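Local coordinates for Ice-binding protein isoform1a (Antarctomyces psychrotrophicus, PDB 7BWX) that probably binds to ice prism planes as a fungal antifreeze protein with a right-handed beta-helix fold, at residues Val25-Ala30 with Thr45-Gly50; Gly94-Ala99 with Val113-Gly118; Thr132-Tyr137 with Val153-Gly158. The protein carries 1 engineered substitution. All blocks are in the same frame, centred on the assembly; numbering follows the deposited sequence.

Contact 1 of 3, residues Val25-Ala30 with Thr45-Gly50; sequences VANAGA and TGFPPG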
ATOM      1  N   VAL A  25       8.150   7.501  10.475  1.00 14.48           N
ATOM      2  CA  VAL A  25       6.693   7.719  10.287  1.00 14.65           C
ATOM      3  C   VAL A  25       6.383   9.018  11.016  1.00 15.11           C
ATOM      4  O   VAL A  25       6.791   9.166  12.199  1.00 15.62           O
ATOM      5  CB  VAL A  25       5.865   6.552  10.838  1.00 16.09           C
ATOM      6  CG1 VAL A  25       4.396   6.822  10.611  1.00 16.84           C
ATOM      7  CG2 VAL A  25       6.245   5.223  10.248  1.00 15.68           C
ATOM      8  N   ALA A  26       5.830   9.978  10.311  1.00 13.18           N
ATOM      9  CA  ALA A  26       5.495  11.307  10.840  1.00 13.89           C
ATOM     10  C   ALA A  26       3.971  11.421  10.777  1.00 13.71           C
ATOM     11  O   ALA A  26       3.459  11.465   9.664  1.00 12.40           O
ATOM     12  CB  ALA A  26       6.152  12.410  10.029  1.00 14.29           C
ATOM     13  N   ASN A  27       3.313  11.513  11.921  1.00 14.24           N
ATOM     14  CA  ASN A  27       1.840  11.532  12.034  1.00 12.28           C
ATOM     15  C   ASN A  27       1.346  12.881  12.543  1.00 14.65           C
ATOM     16  O   ASN A  27       1.899  13.401  13.525  1.00 14.59           O
ATOM     17  CB  ASN A  27       1.346  10.419  12.971  1.00 12.94           C
ATOM     18  CG  ASN A  27      -0.154  10.453  13.142  1.00 13.39           C
ATOM     19  OD1 ASN A  27      -0.701  10.865  14.215  1.00 14.04           O
ATOM     20  ND2 ASN A  27      -0.814  10.196  12.044  1.00  9.42           N
ATOM     21  N   ALA A  28       0.192  13.301  12.041  1.00 15.01           N
ATOM     22  CA  ALA A  28      -0.664  14.342  12.638  1.00 15.28           C
ATOM     23  C   ALA A  28      -2.039  13.727  12.895  1.00 15.82           C
ATOM     24  O   ALA A  28      -2.478  12.886  12.090  1.00 15.37           O
ATOM     25  CB  ALA A  28      -0.797  15.499  11.672  1.00 17.00           C
ATOM     26  N   GLY A  29      -2.720  14.176  13.932  1.00 15.42           N
ATOM     27  CA  GLY A  29      -4.107  13.773  14.192  1.00 16.16           C
ATOM     28  C   GLY A  29      -4.313  12.374  14.687  1.00 15.86           C
ATOM     29  O   GLY A  29      -3.348  11.600  15.004  1.00 13.09           O
ATOM     30  N   ALA A  30      -5.600  12.049  14.801  1.00 15.05           N
ATOM     31  CA  ALA A  30      -6.079  10.865  15.531  1.00 15.65           C
ATOM     32  C   ALA A  30      -6.029   9.647  14.587  1.00 16.87           C
ATOM     33  O   ALA A  30      -7.035   8.979  14.326  1.00 16.23           O
ATOM     34  CB  ALA A  30      -7.476  11.160  16.068  1.00 16.44           C
ATOM     35  N   THR A  45       7.089  10.154  14.948  1.00 15.73           N
ATOM     36  CA  THR A  45       6.552  11.343  15.643  1.00 17.57           C
ATOM     37  C   THR A  45       5.048  11.365  15.459  1.00 16.23           C
ATOM     38  O   THR A  45       4.562  10.824  14.437  1.00 14.33           O
ATOM     39  CB  THR A  45       7.153  12.656  15.125  1.00 21.11           C
ATOM     40  OG1 THR A  45       6.934  12.747  13.709  1.00 25.73           O
ATOM     41  CG2 THR A  45       8.639  12.646  15.253  1.00 25.51           C
ATOM     42  N   GLY A  46       4.352  11.933  16.443  1.00 16.29           N
ATOM     43  CA  GLY A  46       2.882  12.101  16.356  1.00 17.19           C
ATOM     44  C   GLY A  46       2.092  10.927  16.904  1.00 16.05           C
ATOM     45  O   GLY A  46       0.874  10.863  16.645  1.00 17.06           O
ATOM     46  N   PHE A  47       2.711  10.093  17.732  1.00 16.51           N
ATOM     47  CA  PHE A  47       2.050   9.027  18.497  1.00 17.93           C
ATOM     48  C   PHE A  47       2.369   9.236  19.976  1.00 20.91           C
ATOM     49  O   PHE A  47       3.441   8.826  20.409  1.00 19.95           O
ATOM     50  CB  PHE A  47       2.532   7.663  18.014  1.00 18.13           C
ATOM     51  CG  PHE A  47       2.238   7.364  16.567  1.00 18.59           C
ATOM     52  CD1 PHE A  47       3.076   7.821  15.574  1.00 17.06           C
ATOM     53  CD2 PHE A  47       1.119   6.608  16.215  1.00 18.99           C
ATOM     54  CE1 PHE A  47       2.802   7.548  14.239  1.00 19.41           C
ATOM     55  CE2 PHE A  47       0.849   6.339  14.877  1.00 20.47           C
ATOM     56  CZ  PHE A  47       1.676   6.835  13.892  1.00 18.45           C
ATOM     57  N   PRO A  48       1.487   9.840  20.817  1.00 20.67           N
ATOM     58  CA  PRO A  48       0.164  10.361  20.436  1.00 20.45           C
ATOM     59  C   PRO A  48       0.235  11.662  19.655  1.00 18.12           C
ATOM     60  O   PRO A  48       1.304  12.305  19.612  1.00 19.12           O
ATOM     61  CB  PRO A  48      -0.533  10.577  21.815  1.00 20.74           C
ATOM     62  CG  PRO A  48       0.607  10.887  22.736  1.00 22.12           C
ATOM     63  CD  PRO A  48       1.747  10.003  22.262  1.00 20.21           C
ATOM     64  N   PRO A  49      -0.849  12.118  18.992  1.00 18.26           N
ATOM     65  CA  PRO A  49      -2.216  11.576  19.125  1.00 17.81           C
ATOM     66  C   PRO A  49      -2.558  10.313  18.318  1.00 17.61           C
ATOM     67  O   PRO A  49      -3.564   9.661  18.567  1.00 18.61           O
ATOM     68  CB  PRO A  49      -3.063  12.765  18.638  1.00 19.52           C
ATOM     69  CG  PRO A  49      -2.186  13.392  17.581  1.00 18.60           C
ATOM     70  CD  PRO A  49      -0.812  13.364  18.204  1.00 18.70           C
ATOM     71  N   GLY A  50      -1.673   9.900  17.421  1.00 15.77           N
ATOM     72  CA  GLY A  50      -1.813   8.620  16.739  1.00 15.11           C
ATOM     73  C   GLY A  50      -1.717   7.481  17.705  1.00 17.88           C
ATOM     74  O   GLY A  50      -1.074   7.613  18.770  1.00 16.41           O
TER
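The ring of Phe47 carries Asn27 over one face and meets Val25 at its edge. CB of Asn27 lies 3.5 Å from CE1 of Phe47, with CG close behind over the same face; the amide plane is tilted 36° from the ring, so this is an inclined cover rather than a parallel stack. Near the ring plane, CG1 of Val25 comes to 4.0 Å from CE1 of Phe47. With CG of Asn27 anti to its backbone N (chi1 178°), the side chain runs across the aromatic at about a right angle. Met37 and Leu199 pack against both Val25 and Phe47. Beside this apolar patch the backbones join through a single bridge of parallel pattern: Thr45 N donates to Val25 O at 2.9 Å, and Asn27 N to Thr45 O, also at 2.9 Å. The Thr45 hydroxyl OG1 rests against CA of Ala26. Gly46 brings its CA to 3.3 Å from Asn27 O in a CA-H...O contact, and any beta carbon there would collide with that oxygen. The loop then folds back through two successive cis peptides, before Pro48 and before Pro49, and is closed by Gly50 N bonding to Gly46 O at 2.8 Å. CG of Pro49 ends 3.3 Å from the carbonyl oxygen of Gly29. Ala26 and Ala28 turn their backbone bonds to the 197-201 side, while Val25 O and Asn27 N serve the loop. Residues 45-50 thus form a loop bridged to strand 25-28, the outermost strand of a six-stranded parallel face of the right-handed beta-helix.

Contact 2 of 3, residues Gly94-Ala99 with Val113-Gly118; sequences GNTFVA and VLTLDG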
ATOM      1  N   GLY A  94     -13.002   4.209 -12.597  1.00 25.97           N
ATOM      2  CA  GLY A  94     -14.062   3.783 -13.514  1.00 28.09           C
ATOM      3  C   GLY A  94     -13.751   2.471 -14.189  1.00 28.86           C
ATOM      4  O   GLY A  94     -14.400   2.170 -15.141  1.00 32.80           O
ATOM      5  N   ASN A  95     -12.792   1.697 -13.715  1.00 24.02           N
ATOM      6  CA  ASN A  95     -12.429   0.403 -14.314  1.00 22.94           C
ATOM      7  C   ASN A  95     -12.821  -0.720 -13.357  1.00 23.89           C
ATOM      8  O   ASN A  95     -12.882  -0.503 -12.111  1.00 24.50           O
ATOM      9  CB  ASN A  95     -10.930   0.367 -14.640  1.00 25.81           C
ATOM     10  CG  ASN A  95     -10.556   1.311 -15.763  1.00 31.16           C
ATOM     11  OD1 ASN A  95     -11.010   1.099 -16.877  1.00 34.28           O
ATOM     12  ND2 ASN A  95      -9.751   2.338 -15.510  1.00 27.05           N
ATOM     13  N   THR A  96     -13.068  -1.881 -13.928  1.00 21.95           N
ATOM     14  CA  THR A  96     -13.224  -3.153 -13.224  1.00 23.53           C
ATOM     15  C   THR A  96     -12.103  -4.038 -13.723  1.00 25.75           C
ATOM     16  O   THR A  96     -12.084  -4.295 -14.925  1.00 25.93           O
ATOM     17  CB  THR A  96     -14.619  -3.738 -13.490  1.00 26.84           C
ATOM     18  OG1 THR A  96     -15.538  -2.787 -12.942  1.00 26.60           O
ATOM     19  CG2 THR A  96     -14.814  -5.109 -12.871  1.00 28.49           C
ATOM     20  N   PHE A  97     -11.205  -4.479 -12.858  1.00 22.69           N
ATOM     21  CA  PHE A  97     -10.041  -5.320 -13.249  1.00 21.90           C
ATOM     22  C   PHE A  97     -10.136  -6.710 -12.648  1.00 21.57           C
ATOM     23  O   PHE A  97     -10.224  -6.862 -11.421  1.00 20.28           O
ATOM     24  CB  PHE A  97      -8.731  -4.641 -12.834  1.00 22.53           C
ATOM     25  CG  PHE A  97      -8.419  -3.432 -13.668  1.00 26.71           C
ATOM     26  CD1 PHE A  97      -8.833  -3.349 -15.000  1.00 30.87           C
ATOM     27  CD2 PHE A  97      -7.696  -2.377 -13.149  1.00 29.93           C
ATOM     28  CE1 PHE A  97      -8.533  -2.230 -15.776  1.00 32.35           C
ATOM     29  CE2 PHE A  97      -7.384  -1.262 -13.917  1.00 26.90           C
ATOM     30  CZ  PHE A  97      -7.806  -1.184 -15.222  1.00 31.67           C
ATOM     31  N   VAL A  98     -10.029  -7.722 -13.501  1.00 19.71           N
ATOM     32  CA  VAL A  98      -9.799  -9.123 -13.053  1.00 21.67           C
ATOM     33  C   VAL A  98      -8.315  -9.284 -12.689  1.00 19.32           C
ATOM     34  O   VAL A  98      -7.515  -8.385 -13.001  1.00 20.18           O
ATOM     35  CB  VAL A  98     -10.290 -10.159 -14.087  1.00 22.55           C
ATOM     36  CG1 VAL A  98     -11.808 -10.048 -14.317  1.00 25.91           C
ATOM     37  CG2 VAL A  98      -9.570 -10.050 -15.408  1.00 25.14           C
ATOM     38  N   ALA A  99      -7.996 -10.406 -12.057  1.00 23.70           N
ATOM     39  CA  ALA A  99      -6.644 -10.797 -11.627  1.00 22.56           C
ATOM     40  C   ALA A  99      -5.672 -10.490 -12.762  1.00 24.75           C
ATOM     41  O   ALA A  99      -5.959 -10.790 -13.923  1.00 20.07           O
ATOM     42  CB  ALA A  99      -6.592 -12.235 -11.222  1.00 23.46           C
ATOM     43  N   VAL A 113     -13.952   5.373  -8.611  1.00 17.78           N
ATOM     44  CA  VAL A 113     -13.982   4.046  -7.979  1.00 19.08           C
ATOM     45  C   VAL A 113     -13.261   3.082  -8.896  1.00 20.51           C
ATOM     46  O   VAL A 113     -13.568   3.045 -10.093  1.00 20.56           O
ATOM     47  CB  VAL A 113     -15.427   3.579  -7.692  1.00 19.59           C
ATOM     48  CG1 VAL A 113     -15.458   2.165  -7.135  1.00 20.67           C
ATOM     49  CG2 VAL A 113     -16.126   4.546  -6.781  1.00 19.56           C
ATOM     50  N   LEU A 114     -12.409   2.261  -8.310  1.00 18.43           N
ATOM     51  CA  LEU A 114     -11.800   1.120  -8.997  1.00 18.39           C
ATOM     52  C   LEU A 114     -12.338  -0.158  -8.373  1.00 18.19           C
ATOM     53  O   LEU A 114     -12.277  -0.304  -7.150  1.00 18.31           O
ATOM     54  CB  LEU A 114     -10.265   1.252  -8.894  1.00 21.02           C
ATOM     55  CG  LEU A 114      -9.447   0.015  -9.305  1.00 22.86           C
ATOM     56  CD1 LEU A 114      -9.705  -0.344 -10.766  1.00 25.93           C
ATOM     57  CD2 LEU A 114      -7.974   0.310  -9.150  1.00 25.45           C
ATOM     58  N   THR A 115     -12.769  -1.088  -9.211  1.00 18.63           N
ATOM     59  CA  THR A 115     -13.347  -2.367  -8.794  1.00 18.03           C
ATOM     60  C   THR A 115     -12.367  -3.464  -9.133  1.00 18.12           C
ATOM     61  O   THR A 115     -11.963  -3.542 -10.264  1.00 21.61           O
ATOM     62  CB  THR A 115     -14.717  -2.583  -9.439  1.00 19.01           C
ATOM     63  OG1 THR A 115     -15.555  -1.474  -9.095  1.00 19.78           O
ATOM     64  CG2 THR A 115     -15.318  -3.862  -8.929  1.00 20.58           C
ATOM     65  N   LEU A 116     -12.030  -4.279  -8.151  1.00 18.27           N
ATOM     66  CA  LEU A 116     -11.211  -5.475  -8.326  1.00 19.92           C
ATOM     67  C   LEU A 116     -12.146  -6.672  -8.245  1.00 21.09           C
ATOM     68  O   LEU A 116     -12.709  -6.932  -7.183  1.00 19.13           O
ATOM     69  CB  LEU A 116     -10.129  -5.490  -7.269  1.00 19.49           C
ATOM     70  CG  LEU A 116      -9.276  -4.232  -7.297  1.00 21.68           C
ATOM     71  CD1 LEU A 116      -8.271  -4.279  -6.155  1.00 22.88           C
ATOM     72  CD2 LEU A 116      -8.570  -4.086  -8.637  1.00 23.52           C
ATOM     73  N   ASP A 117     -12.279  -7.349  -9.387  1.00 22.21           N
ATOM     74  CA  ASP A 117     -13.231  -8.465  -9.607  1.00 20.28           C
ATOM     75  C   ASP A 117     -12.505  -9.789  -9.492  1.00 19.19           C
ATOM     76  O   ASP A 117     -11.769 -10.134 -10.367  1.00 22.57           O
ATOM     77  CB  ASP A 117     -13.892  -8.261 -10.961  1.00 22.71           C
ATOM     78  CG  ASP A 117     -14.904  -9.333 -11.358  1.00 24.47           C
ATOM     79  OD1 ASP A 117     -15.157 -10.241 -10.561  1.00 22.50           O
ATOM     80  OD2 ASP A 117     -15.364  -9.248 -12.517  1.00 30.02           O
ATOM     81  N   GLY A 118     -12.737 -10.502  -8.413  1.00 19.35           N
ATOM     82  CA  GLY A 118     -12.171 -11.831  -8.187  1.00 24.50           C
ATOM     83  C   GLY A 118     -12.750 -12.886  -9.119  1.00 24.02           C
ATOM     84  O   GLY A 118     -12.173 -13.968  -9.124  1.00 25.65           O
TER
HETATM   85  O   HOH W   1     -15.336   0.789 -10.737  1.00 25.82           O
HETATM   86  O   HOH W   2     -10.095 -12.266 -10.965  1.00 20.89           O
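Pairing of parallel strands from successive passes of the beta-helix sets Thr96 beside Thr115 and Phe97 beside Leu116. Asn95 O accepts from Thr115 N, Phe97 N donates to Thr115 O at 2.9 Å, and Phe97 O accepts from Asp117 N; Gly94 N extends the pairing to Val113 O at 2.8 Å. On one face the two threonines stand side by side, OG1 of Thr96 3.6 Å from CB of Thr115, while the methyl CG2 of Thr96 leans on CB of Asp117 at 3.8 Å. A chi1 of -57° puts OG1 of Thr115 beside its backbone N, facing a water to which it donates at 2.8 Å and which donates to Asn95 O and Val113 O, tying both strands together. A valine here would probably leave that water without its hydroxyl donor, making its bridge between the two carbonyls less secure. On the other face CD1 of Leu114 reaches CD2 of Phe97 at 3.7 Å, the side chains crossing at about a right angle, and CB of Asn95 lies over the Phe97 ring near its rim. A second water joins Ala99 N to Asp117 O. Asp117 OD1 accepts from Ala119 N and from Asn146. Strand 113-117 lies between 96-97 and 141-145, with Leu116 packed inward on Trp126 and Phe128 of strand 126-130 and on Val153 of strand 153-157.

Contact 3 of 3, residues Thr132-Tyr137 with Val153-Gly158; sequences TTLVTY and VFWIVG. With SO4 (sulfate ion), chain H.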
ATOM      1  N   THR A 132       6.067   5.143 -12.014  1.00 15.43           N
ATOM      2  CA  THR A 132       6.428   6.361 -11.257  1.00 16.38           C
ATOM      3  C   THR A 132       5.447   6.554 -10.090  1.00 17.22           C
ATOM      4  O   THR A 132       5.462   5.712  -9.175  1.00 16.61           O
ATOM      5  CB  THR A 132       6.573   7.599 -12.144  1.00 19.89           C
ATOM      6  OG1 THR A 132       5.325   7.934 -12.751  1.00 18.63           O
ATOM      7  CG2 THR A 132       7.661   7.417 -13.193  1.00 20.89           C
ATOM      8  N   THR A 133       4.661   7.635 -10.102  1.00 15.50           N
ATOM      9  CA  THR A 133       3.801   8.054  -8.984  1.00 15.53           C
ATOM     10  C   THR A 133       2.424   7.375  -9.036  1.00 16.27           C
ATOM     11  O   THR A 133       1.925   6.957 -10.140  1.00 16.85           O
ATOM     12  CB  THR A 133       3.669   9.576  -8.953  1.00 15.85           C
ATOM     13  OG1 THR A 133       3.221   9.939 -10.253  1.00 17.87           O
ATOM     14  CG2 THR A 133       4.955  10.284  -8.604  1.00 16.05           C
ATOM     15  N   LEU A 134       1.826   7.254  -7.854  1.00 14.92           N
ATOM     16  CA  LEU A 134       0.397   6.938  -7.673  1.00 16.68           C
ATOM     17  C   LEU A 134      -0.177   8.099  -6.894  1.00 16.13           C
ATOM     18  O   LEU A 134       0.314   8.398  -5.801  1.00 15.45           O
ATOM     19  CB  LEU A 134       0.214   5.609  -6.925  1.00 16.22           C
ATOM     20  CG  LEU A 134      -1.228   5.348  -6.449  1.00 17.16           C
ATOM     21  CD1 LEU A 134      -2.166   5.132  -7.612  1.00 17.20           C
ATOM     22  CD2 LEU A 134      -1.267   4.146  -5.536  1.00 18.59           C
ATOM     23  N   VAL A 135      -1.194   8.734  -7.439  1.00 15.67           N
ATOM     24  CA  VAL A 135      -1.996   9.746  -6.708  1.00 14.98           C
ATOM     25  C   VAL A 135      -3.456   9.297  -6.729  1.00 15.45           C
ATOM     26  O   VAL A 135      -4.012   9.094  -7.839  1.00 14.78           O
ATOM     27  CB  VAL A 135      -1.844  11.126  -7.338  1.00 15.43           C
ATOM     28  CG1 VAL A 135      -2.775  12.125  -6.653  1.00 17.67           C
ATOM     29  CG2 VAL A 135      -0.398  11.610  -7.294  1.00 15.89           C
ATOM     30  N   THR A 136      -4.054   9.133  -5.571  1.00 15.52           N
ATOM     31  CA  THR A 136      -5.509   8.887  -5.443  1.00 15.88           C
ATOM     32  C   THR A 136      -6.139  10.213  -5.062  1.00 16.01           C
ATOM     33  O   THR A 136      -5.536  11.006  -4.289  1.00 16.29           O
ATOM     34  CB  THR A 136      -5.779   7.699  -4.528  1.00 15.88           C
ATOM     35  OG1 THR A 136      -5.580   8.074  -3.156  1.00 15.85           O
ATOM     36  CG2 THR A 136      -4.944   6.501  -4.913  1.00 16.38           C
ATOM     37  N   TYR A 137      -7.326  10.483  -5.619  1.00 16.60           N
ATOM     38  CA  TYR A 137      -8.019  11.778  -5.408  1.00 17.75           C
ATOM     39  C   TYR A 137      -8.933  11.671  -4.186  1.00 16.74           C
ATOM     40  O   TYR A 137      -9.191  10.574  -3.685  1.00 17.18           O
ATOM     41  CB  TYR A 137      -8.653  12.232  -6.732  1.00 21.26           C
ATOM     42  CG  TYR A 137      -7.563  12.636  -7.699  1.00 26.63           C
ATOM     43  CD1 TYR A 137      -6.828  13.802  -7.469  1.00 35.92           C
ATOM     44  CD2 TYR A 137      -7.095  11.766  -8.665  1.00 27.08           C
ATOM     45  CE1 TYR A 137      -5.755  14.166  -8.272  1.00 40.21           C
ATOM     46  CE2 TYR A 137      -6.078  12.137  -9.523  1.00 31.82           C
ATOM     47  CZ  TYR A 137      -5.386  13.327  -9.314  1.00 42.58           C
ATOM     48  OH  TYR A 137      -4.317  13.676 -10.095  1.00 45.52           O
ATOM     49  N   VAL A 153      -3.749  -7.961  -3.230  1.00 14.94           N
ATOM     50  CA  VAL A 153      -3.617  -6.763  -4.068  1.00 15.13           C
ATOM     51  C   VAL A 153      -2.318  -6.066  -3.691  1.00 16.14           C
ATOM     52  O   VAL A 153      -2.118  -5.841  -2.494  1.00 15.05           O
ATOM     53  CB  VAL A 153      -4.835  -5.859  -3.832  1.00 15.45           C
ATOM     54  CG1 VAL A 153      -4.683  -4.566  -4.583  1.00 15.46           C
ATOM     55  CG2 VAL A 153      -6.123  -6.583  -4.198  1.00 16.38           C
ATOM     56  N   PHE A 154      -1.472  -5.778  -4.674  1.00 15.35           N
ATOM     57  CA  PHE A 154      -0.135  -5.154  -4.498  1.00 15.16           C
ATOM     58  C   PHE A 154      -0.035  -3.949  -5.420  1.00 15.46           C
ATOM     59  O   PHE A 154      -0.179  -4.086  -6.669  1.00 16.32           O
ATOM     60  CB  PHE A 154       0.944  -6.196  -4.802  1.00 16.41           C
ATOM     61  CG  PHE A 154       0.817  -7.413  -3.932  1.00 17.17           C
ATOM     62  CD1 PHE A 154       1.419  -7.443  -2.686  1.00 17.62           C
ATOM     63  CD2 PHE A 154       0.087  -8.508  -4.347  1.00 17.08           C
ATOM     64  CE1 PHE A 154       1.303  -8.550  -1.862  1.00 18.58           C
ATOM     65  CE2 PHE A 154      -0.049  -9.607  -3.511  1.00 17.44           C
ATOM     66  CZ  PHE A 154       0.562  -9.631  -2.275  1.00 18.42           C
ATOM     67  N   TRP A 155       0.174  -2.794  -4.819  1.00 13.77           N
ATOM     68  CA  TRP A 155       0.443  -1.519  -5.502  1.00 13.58           C
ATOM     69  C   TRP A 155       1.965  -1.292  -5.478  1.00 14.00           C
ATOM     70  O   TRP A 155       2.501  -0.959  -4.415  1.00 14.42           O
ATOM     71  CB  TRP A 155      -0.288  -0.374  -4.808  1.00 13.49           C
ATOM     72  CG  TRP A 155      -1.757  -0.605  -4.746  1.00 15.91           C
ATOM     73  CD1 TRP A 155      -2.491  -1.150  -3.721  1.00 17.45           C
ATOM     74  CD2 TRP A 155      -2.667  -0.401  -5.831  1.00 16.52           C
ATOM     75  NE1 TRP A 155      -3.809  -1.231  -4.085  1.00 18.91           N
ATOM     76  CE2 TRP A 155      -3.949  -0.768  -5.369  1.00 17.11           C
ATOM     77  CE3 TRP A 155      -2.527   0.159  -7.104  1.00 17.98           C
ATOM     78  CZ2 TRP A 155      -5.076  -0.679  -6.185  1.00 18.70           C
ATOM     79  CZ3 TRP A 155      -3.630   0.218  -7.919  1.00 18.28           C
ATOM     80  CH2 TRP A 155      -4.883  -0.212  -7.462  1.00 19.59           C
ATOM     81  N   ILE A 156       2.641  -1.618  -6.564  1.00 14.84           N
ATOM     82  CA  ILE A 156       4.126  -1.523  -6.658  1.00 12.39           C
ATOM     83  C   ILE A 156       4.426  -0.154  -7.237  1.00 13.03           C
ATOM     84  O   ILE A 156       4.238   0.068  -8.491  1.00 14.14           O
ATOM     85  CB  ILE A 156       4.728  -2.674  -7.478  1.00 12.76           C
ATOM     86  CG1 ILE A 156       4.226  -4.037  -7.024  1.00 12.65           C
ATOM     87  CG2 ILE A 156       6.246  -2.587  -7.441  1.00 14.48           C
ATOM     88  CD1 ILE A 156       4.508  -4.364  -5.591  1.00 14.52           C
ATOM     89  N   VAL A 157       4.681   0.799  -6.349  1.00 11.86           N
ATOM     90  CA  VAL A 157       4.777   2.226  -6.727  1.00 13.31           C
ATOM     91  C   VAL A 157       6.258   2.562  -6.981  1.00 13.57           C
ATOM     92  O   VAL A 157       7.071   2.558  -5.995  1.00 12.90           O
ATOM     93  CB  VAL A 157       4.143   3.096  -5.651  1.00 12.61           C
ATOM     94  CG1 VAL A 157       4.271   4.569  -5.981  1.00 12.91           C
ATOM     95  CG2 VAL A 157       2.666   2.729  -5.421  1.00 14.72           C
ATOM     96  N   GLY A 158       6.569   2.896  -8.238  1.00 15.46           N
ATOM     97  CA  GLY A 158       7.942   3.053  -8.748  1.00 14.59           C
ATOM     98  C   GLY A 158       8.655   4.232  -8.117  1.00 14.79           C
ATOM     99  O   GLY A 158       9.888   4.136  -7.946  1.00 14.95           O
TER
HETATM  100  S   SO4 H 302       5.744  10.701 -15.188  1.00 55.85           S
HETATM  101  O1  SO4 H 302       5.904  10.381 -13.761  1.00 42.72           O
HETATM  102  O2  SO4 H 302       5.227  12.041 -15.314  1.00 56.61           O
HETATM  103  O3  SO4 H 302       7.042  10.592 -15.835  1.00 61.84           O
HETATM  104  O4  SO4 H 302       4.804   9.797 -15.866  1.00 45.84           O
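Leu134 reaches toward Val157 and Trp155 across the interior of the solenoid. Its CB lies 4.1 Å from CG2 of Val157. CG is anti to the backbone N (chi1 168°), which carries the branch inward; from it CD2 meets the same Val157 methyl at 4.2 Å and then, more loosely, CE3 of Trp155 at 4.5 Å. The leucine and valine chains cross at about a right angle, and CG2 of Val157 touches both CB and CD2 of Leu134. The other methyl, CG1, turns to the backbone, 3.6 Å from Thr132 O. Here the chains draw closest, CA of Thr132 and CA of Gly158 being 4.4 Å apart; a beta carbon on Gly158 would press tightly against Thr132 N. The touching parts, 132-134 and 155-158, run 145° apart and form no strand pair, and the contact is mainly apolar packing. Thr132 sends its side chain the other way, where OG1 donates to O1 of a sulfate ion at 2.7 Å. That ion, probably from the crystallisation liquor, also accepts from Ala107 N. Trp155 is held at its polar end by NE1 donating to Glu170 O, and its ring stacks on Phe128. The two segments belong to different faces of the beta-helix: strand 134-136 lies between 108-110 and 161-163, whereas 153-157 is flanked by 126-130 and 172-175, and their side chains pack together in the core between those faces.

How the contacts relate
The three contacts follow one another in the sequence and sample different parts of one beta-helix. Contacts 1 and 2 lie on opposite sides of the chain's centre, their centres about 33 Å apart. Contact 3 is the buried one, about 8 Å from the chain's centre, and reaches the same six-stranded face as contact 1, since strands 25-28 and 134-136 both belong to it; their nearest atoms are nonetheless about 16 Å apart. Contacts 2 and 3 touch through the core: CD2 of Leu114 packs on CH2 of Trp155 at 3.6 Å, and CD1 of Leu116 on CG2 of Val153 at 3.7 Å. The sulfate belongs to contact 3.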